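Cyclo(L-tyrosyl-L-tyrosyl) synthase (Mycobacterium tuberculosis, PDB 2X9Q) probably joins two tyrosyl groups delivered by tyrosyl-tRNA into cyclo(L-Tyr-L-Tyr), without ATP, as a step in mycocyclosin biosynthesis. Local coordinates at residues 77-89 / 105-118. Residues are numbered along the deposited sequence; the frame is centred on the assembly and turned at random.
Sequences HTEGDHAVIGVSP and WGLTNFDRVDFVYT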
loop_
_atom_site.group_PDB
_atom_site.type_symbol
_atom_site.label_atom_id
_atom_site.label_comp_id
_atom_site.label_asym_id
_atom_site.label_seq_id
_atom_site.Cartn_x
_atom_site.Cartn_y
_atom_site.Cartn_z
ATOM N N HIS A 77 0.971 12.832 8.909
ATOM C CA HIS A 77 1.154 13.560 7.675
ATOM C C HIS A 77 1.894 14.856 7.977
ATOM O O HIS A 77 2.875 15.169 7.298
ATOM C CB HIS A 77 -0.219 13.926 7.089
ATOM C CG HIS A 77 -0.157 14.751 5.822
ATOM N ND1 HIS A 77 -1.156 15.630 5.483
ATOM C CD2 HIS A 77 0.822 14.908 4.877
ATOM C CE1 HIS A 77 -0.854 16.225 4.334
ATOM N NE2 HIS A 77 0.369 15.856 3.977
ATOM N N THR A 78 1.405 15.623 8.965
ATOM C CA THR A 78 2.075 16.874 9.403
ATOM C C THR A 78 3.495 16.680 9.937
ATOM O O THR A 78 4.333 17.553 9.764
ATOM C CB THR A 78 1.176 17.589 10.514
ATOM O OG1 THR A 78 -0.089 17.797 9.917
ATOM C CG2 THR A 78 1.749 18.947 10.861
ATOM N N GLU A 79 3.800 15.567 10.615
ATOM C CA GLU A 79 5.161 15.335 11.009
ATOM C C GLU A 79 6.118 15.314 9.757
ATOM O O GLU A 79 7.303 15.636 9.877
ATOM C CB GLU A 79 5.318 13.990 11.700
ATOM C CG GLU A 79 4.455 13.796 12.933
ATOM C CD GLU A 79 5.126 14.369 14.199
ATOM O OE1 GLU A 79 5.162 13.682 15.206
ATOM O OE2 GLU A 79 5.690 15.474 14.134
ATOM N N GLY A 80 5.649 14.818 8.602
ATOM C CA GLY A 80 6.528 14.872 7.408
ATOM C C GLY A 80 7.782 14.041 7.525
ATOM O O GLY A 80 8.856 14.413 6.952
ATOM N N ASP A 81 7.737 12.914 8.257
ATOM C CA ASP A 81 8.952 12.101 8.290
ATOM C C ASP A 81 9.113 11.274 7.020
ATOM O O ASP A 81 10.228 11.243 6.405
ATOM C CB ASP A 81 9.020 11.138 9.462
ATOM C CG ASP A 81 9.024 11.881 10.808
ATOM O OD1 ASP A 81 9.940 12.696 10.960
ATOM O OD2 ASP A 81 8.145 11.676 11.653
ATOM N N HIS A 82 8.024 10.558 6.656
ATOM C CA HIS A 82 8.175 9.488 5.651
ATOM C C HIS A 82 6.876 9.183 4.990
ATOM O O HIS A 82 5.801 9.244 5.634
ATOM C CB HIS A 82 8.759 8.235 6.278
ATOM C CG HIS A 82 9.060 7.168 5.257
ATOM N ND1 HIS A 82 8.163 6.154 4.960
ATOM C CD2 HIS A 82 10.101 7.038 4.370
ATOM C CE1 HIS A 82 8.665 5.406 3.975
ATOM N NE2 HIS A 82 9.851 5.900 3.620
ATOM N N ALA A 83 6.924 8.927 3.685
ATOM C CA ALA A 83 5.759 8.364 2.985
ATOM C C ALA A 83 6.164 7.093 2.206
ATOM O O ALA A 83 7.238 7.025 1.556
ATOM C CB ALA A 83 5.068 9.388 2.066
ATOM N N VAL A 84 5.262 6.109 2.236
ATOM C CA VAL A 84 5.259 5.039 1.208
ATOM C C VAL A 84 4.228 5.433 0.157
ATOM O O VAL A 84 3.075 5.677 0.480
ATOM C CB VAL A 84 4.843 3.675 1.832
ATOM C CG1 VAL A 84 4.699 2.547 0.696
ATOM C CG2 VAL A 84 5.944 3.251 2.852
ATOM N N ILE A 85 4.661 5.461 -1.103
ATOM C CA ILE A 85 3.789 5.620 -2.254
ATOM C C ILE A 85 3.740 4.233 -2.908
ATOM O O ILE A 85 4.704 3.844 -3.574
ATOM C CB ILE A 85 4.399 6.664 -3.187
ATOM C CG1 ILE A 85 4.450 8.017 -2.372
ATOM C CG2 ILE A 85 3.472 6.988 -4.392
ATOM C CD1 ILE A 85 4.896 9.218 -3.246
ATOM N N GLY A 86 2.682 3.477 -2.649
ATOM C CA GLY A 86 2.589 2.118 -3.178
ATOM C C GLY A 86 2.203 2.225 -4.655
ATOM O O GLY A 86 1.489 3.181 -5.051
ATOM N N VAL A 87 2.742 1.327 -5.485
ATOM C CA VAL A 87 2.435 1.418 -6.928
ATOM C C VAL A 87 2.049 -0.007 -7.389
ATOM O O VAL A 87 2.687 -0.934 -7.001
ATOM C CB VAL A 87 3.664 1.968 -7.754
ATOM C CG1 VAL A 87 3.262 2.108 -9.227
ATOM C CG2 VAL A 87 4.122 3.341 -7.232
ATOM N N SER A 88 0.922 -0.155 -8.095
ATOM C CA SER A 88 0.406 -1.445 -8.583
ATOM C C SER A 88 0.784 -1.620 -10.056
ATOM O O SER A 88 0.599 -0.719 -10.841
ATOM C CB SER A 88 -1.120 -1.440 -8.574
ATOM O OG SER A 88 -1.524 -1.068 -7.270
ATOM N N PRO A 89 1.260 -2.786 -10.433
ATOM C CA PRO A 89 1.684 -3.016 -11.827
ATOM C C PRO A 89 0.402 -3.155 -12.670
ATOM O O PRO A 89 -0.657 -3.445 -12.106
ATOM C CB PRO A 89 2.483 -4.328 -11.696
ATOM C CG PRO A 89 1.773 -5.070 -10.622
ATOM C CD PRO A 89 1.493 -3.969 -9.575
ATOM N N TRP A 105 5.427 15.795 -5.101
ATOM C CA TRP A 105 4.537 15.983 -3.936
ATOM C C TRP A 105 5.244 15.379 -2.755
ATOM O O TRP A 105 5.345 16.029 -1.723
ATOM C CB TRP A 105 3.188 15.292 -4.103
ATOM C CG TRP A 105 2.427 15.156 -2.800
ATOM C CD1 TRP A 105 1.759 16.162 -2.143
ATOM C CD2 TRP A 105 2.267 13.974 -1.998
ATOM N NE1 TRP A 105 1.233 15.677 -0.979
ATOM C CE2 TRP A 105 1.542 14.339 -0.860
ATOM C CE3 TRP A 105 2.681 12.618 -2.135
ATOM C CZ2 TRP A 105 1.177 13.414 0.125
ATOM C CZ3 TRP A 105 2.363 11.710 -1.113
ATOM C CH2 TRP A 105 1.621 12.112 -0.012
ATOM N N GLY A 106 5.787 14.162 -2.902
ATOM C CA GLY A 106 6.466 13.469 -1.787
ATOM C C GLY A 106 7.684 14.212 -1.232
ATOM O O GLY A 106 7.878 14.314 0.014
ATOM N N LEU A 107 8.545 14.695 -2.133
ATOM C CA LEU A 107 9.734 15.345 -1.667
ATOM C C LEU A 107 9.422 16.717 -1.072
ATOM O O LEU A 107 10.173 17.179 -0.227
ATOM C CB LEU A 107 10.743 15.499 -2.804
ATOM C CG LEU A 107 11.461 14.211 -3.220
ATOM C CD1 LEU A 107 12.299 14.419 -4.452
ATOM C CD2 LEU A 107 12.246 13.564 -2.127
ATOM N N THR A 108 8.362 17.356 -1.515
ATOM C CA THR A 108 7.932 18.607 -0.901
ATOM C C THR A 108 7.445 18.377 0.546
ATOM O O THR A 108 7.628 19.265 1.398
ATOM C CB THR A 108 6.876 19.299 -1.738
ATOM O OG1 THR A 108 7.447 19.480 -3.040
ATOM C CG2 THR A 108 6.396 20.706 -1.099
ATOM N N ASN A 109 6.867 17.193 0.841
ATOM C CA ASN A 109 6.140 17.063 2.085
ATOM C C ASN A 109 6.720 16.113 3.097
ATOM O O ASN A 109 6.275 16.138 4.195
ATOM C CB ASN A 109 4.656 16.831 1.812
ATOM C CG ASN A 109 4.004 18.028 1.125
ATOM O OD1 ASN A 109 3.629 18.980 1.791
ATOM N ND2 ASN A 109 3.838 17.975 -0.178
ATOM N N PHE A 110 7.768 15.366 2.777
ATOM C CA PHE A 110 8.345 14.371 3.712
ATOM C C PHE A 110 9.866 14.383 3.672
ATOM O O PHE A 110 10.424 14.553 2.582
ATOM C CB PHE A 110 7.836 12.946 3.331
ATOM C CG PHE A 110 6.346 12.841 3.317
ATOM C CD1 PHE A 110 5.679 12.515 4.471
ATOM C CD2 PHE A 110 5.620 13.165 2.188
ATOM C CE1 PHE A 110 4.264 12.446 4.497
ATOM C CE2 PHE A 110 4.212 13.162 2.198
ATOM C CZ PHE A 110 3.530 12.784 3.315
ATOM N N ASP A 111 10.543 14.063 4.775
ATOM C CA ASP A 111 11.993 13.974 4.705
ATOM C C ASP A 111 12.480 12.878 3.767
ATOM O O ASP A 111 13.550 12.982 3.138
ATOM C CB ASP A 111 12.656 13.797 6.053
ATOM C CG ASP A 111 12.405 15.019 6.988
ATOM O OD1 ASP A 111 12.034 16.115 6.504
ATOM O OD2 ASP A 111 12.470 14.800 8.204
ATOM N N ARG A 112 11.712 11.790 3.692
ATOM C CA ARG A 112 12.155 10.654 2.906
ATOM C C ARG A 112 10.903 10.013 2.258
ATOM O O ARG A 112 9.814 10.068 2.860
ATOM C CB ARG A 112 12.851 9.736 3.899
ATOM C CG ARG A 112 13.758 8.744 3.302
ATOM C CD ARG A 112 14.089 7.533 4.277
ATOM N NE ARG A 112 14.089 6.298 3.472
ATOM C CZ ARG A 112 14.363 5.069 3.901
ATOM N NH1 ARG A 112 14.680 4.834 5.184
ATOM N NH2 ARG A 112 14.347 4.067 3.008
ATOM N N VAL A 113 11.023 9.464 1.040
ATOM C CA VAL A 113 9.866 8.923 0.304
ATOM C C VAL A 113 10.278 7.611 -0.319
ATOM O O VAL A 113 11.349 7.546 -0.997
ATOM C CB VAL A 113 9.376 9.837 -0.811
ATOM C CG1 VAL A 113 8.227 9.137 -1.649
ATOM C CG2 VAL A 113 8.921 11.183 -0.277
ATOM N N ASP A 114 9.492 6.556 -0.119
ATOM C CA ASP A 114 9.815 5.224 -0.759
ATOM C C ASP A 114 8.631 4.824 -1.655
ATOM O O ASP A 114 7.472 4.746 -1.154
ATOM C CB ASP A 114 10.052 4.130 0.260
ATOM C CG ASP A 114 11.432 4.195 0.883
ATOM O OD1 ASP A 114 12.368 3.623 0.293
ATOM O OD2 ASP A 114 11.617 4.869 1.886
ATOM N N PHE A 115 8.876 4.679 -2.963
ATOM C CA PHE A 115 7.891 4.138 -3.855
ATOM C C PHE A 115 8.096 2.651 -3.633
ATOM O O PHE A 115 9.253 2.215 -3.587
ATOM C CB PHE A 115 8.286 4.379 -5.332
ATOM C CG PHE A 115 7.931 5.695 -5.865
ATOM C CD1 PHE A 115 6.617 5.982 -6.146
ATOM C CD2 PHE A 115 8.930 6.669 -6.093
ATOM C CE1 PHE A 115 6.243 7.201 -6.721
ATOM C CE2 PHE A 115 8.570 7.916 -6.633
ATOM C CZ PHE A 115 7.231 8.170 -6.963
ATOM N N VAL A 116 7.019 1.878 -3.475
ATOM C CA VAL A 116 7.149 0.418 -3.334
ATOM C C VAL A 116 6.155 -0.209 -4.351
ATOM O O VAL A 116 4.987 0.035 -4.297
ATOM C CB VAL A 116 6.785 -0.009 -1.884
ATOM C CG1 VAL A 116 6.802 -1.509 -1.773
ATOM C CG2 VAL A 116 7.813 0.640 -0.831
ATOM N N TYR A 117 6.653 -0.968 -5.323
ATOM C CA TYR A 117 5.754 -1.568 -6.295
ATOM C C TYR A 117 5.507 -3.020 -5.959
ATOM O O TYR A 117 6.399 -3.766 -5.494
ATOM C CB TYR A 117 6.224 -1.373 -7.766
ATOM C CG TYR A 117 7.564 -2.011 -8.056
ATOM C CD1 TYR A 117 8.725 -1.315 -7.788
ATOM C CD2 TYR A 117 7.673 -3.350 -8.550
ATOM C CE1 TYR A 117 9.969 -1.866 -8.024
ATOM C CE2 TYR A 117 8.964 -3.930 -8.788
ATOM C CZ TYR A 117 10.069 -3.159 -8.579
ATOM O OH TYR A 117 11.352 -3.669 -8.695
ATOM N N THR A 118 4.273 -3.424 -6.164
ATOM C CA THR A 118 3.896 -4.776 -5.764
ATOM C C THR A 118 4.385 -5.782 -6.849
ATOM O O THR A 118 4.049 -5.632 -7.989
ATOM C CB THR A 118 2.405 -4.867 -5.432
ATOM O OG1 THR A 118 2.172 -4.048 -4.282
ATOM C CG2 THR A 118 2.019 -6.364 -4.990
HETATM O O HOH W 1 3.885 16.995 5.577
HETATM O O HOH W 2 12.253 12.504 9.628
#
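A83 sets its CB squarely over the F110 ring, 3.7 Å from the centroid, where strand 82-87 packs tightly against the turn leading into the parallel strand 112-117. On that same face, I85 splits its branches: CD1 reaches V113 CG1 at 3.7 Å and the edge of the W105 ring, while CG2, anti to the backbone N (chi1 -62°), lies against F115 CE1 at 3.6 Å. F115 also receives V87 CG2.

On the opposite face, H82 leans its ring past its register partner R112 to D114. H82 NE2 donates an almost straight bond (2.7 Å, 174°) to the anti lone pair of D114 OD2, which also takes a salt bridge from R112 NH2; R168 grips OD1, so the buried carboxylate is probably held as an anion.

The solvent end is looser: D81 OD1 and D111 OD2 stay 4.3 Å apart, bridged by a water that donates to both, while S248 holds D81 OD2; the backbone bond from R112 N to D81 O is weak.

In this beta-alpha-beta unit of a Rossmann-like fold, S88, the probable nucleophile, and T118, bonded to E233, follow the strands. Helix 133-158 covers V87 and F115, helix 220-244 covers H82 and D114, and strands 249-253 and 165-169 flank the pair.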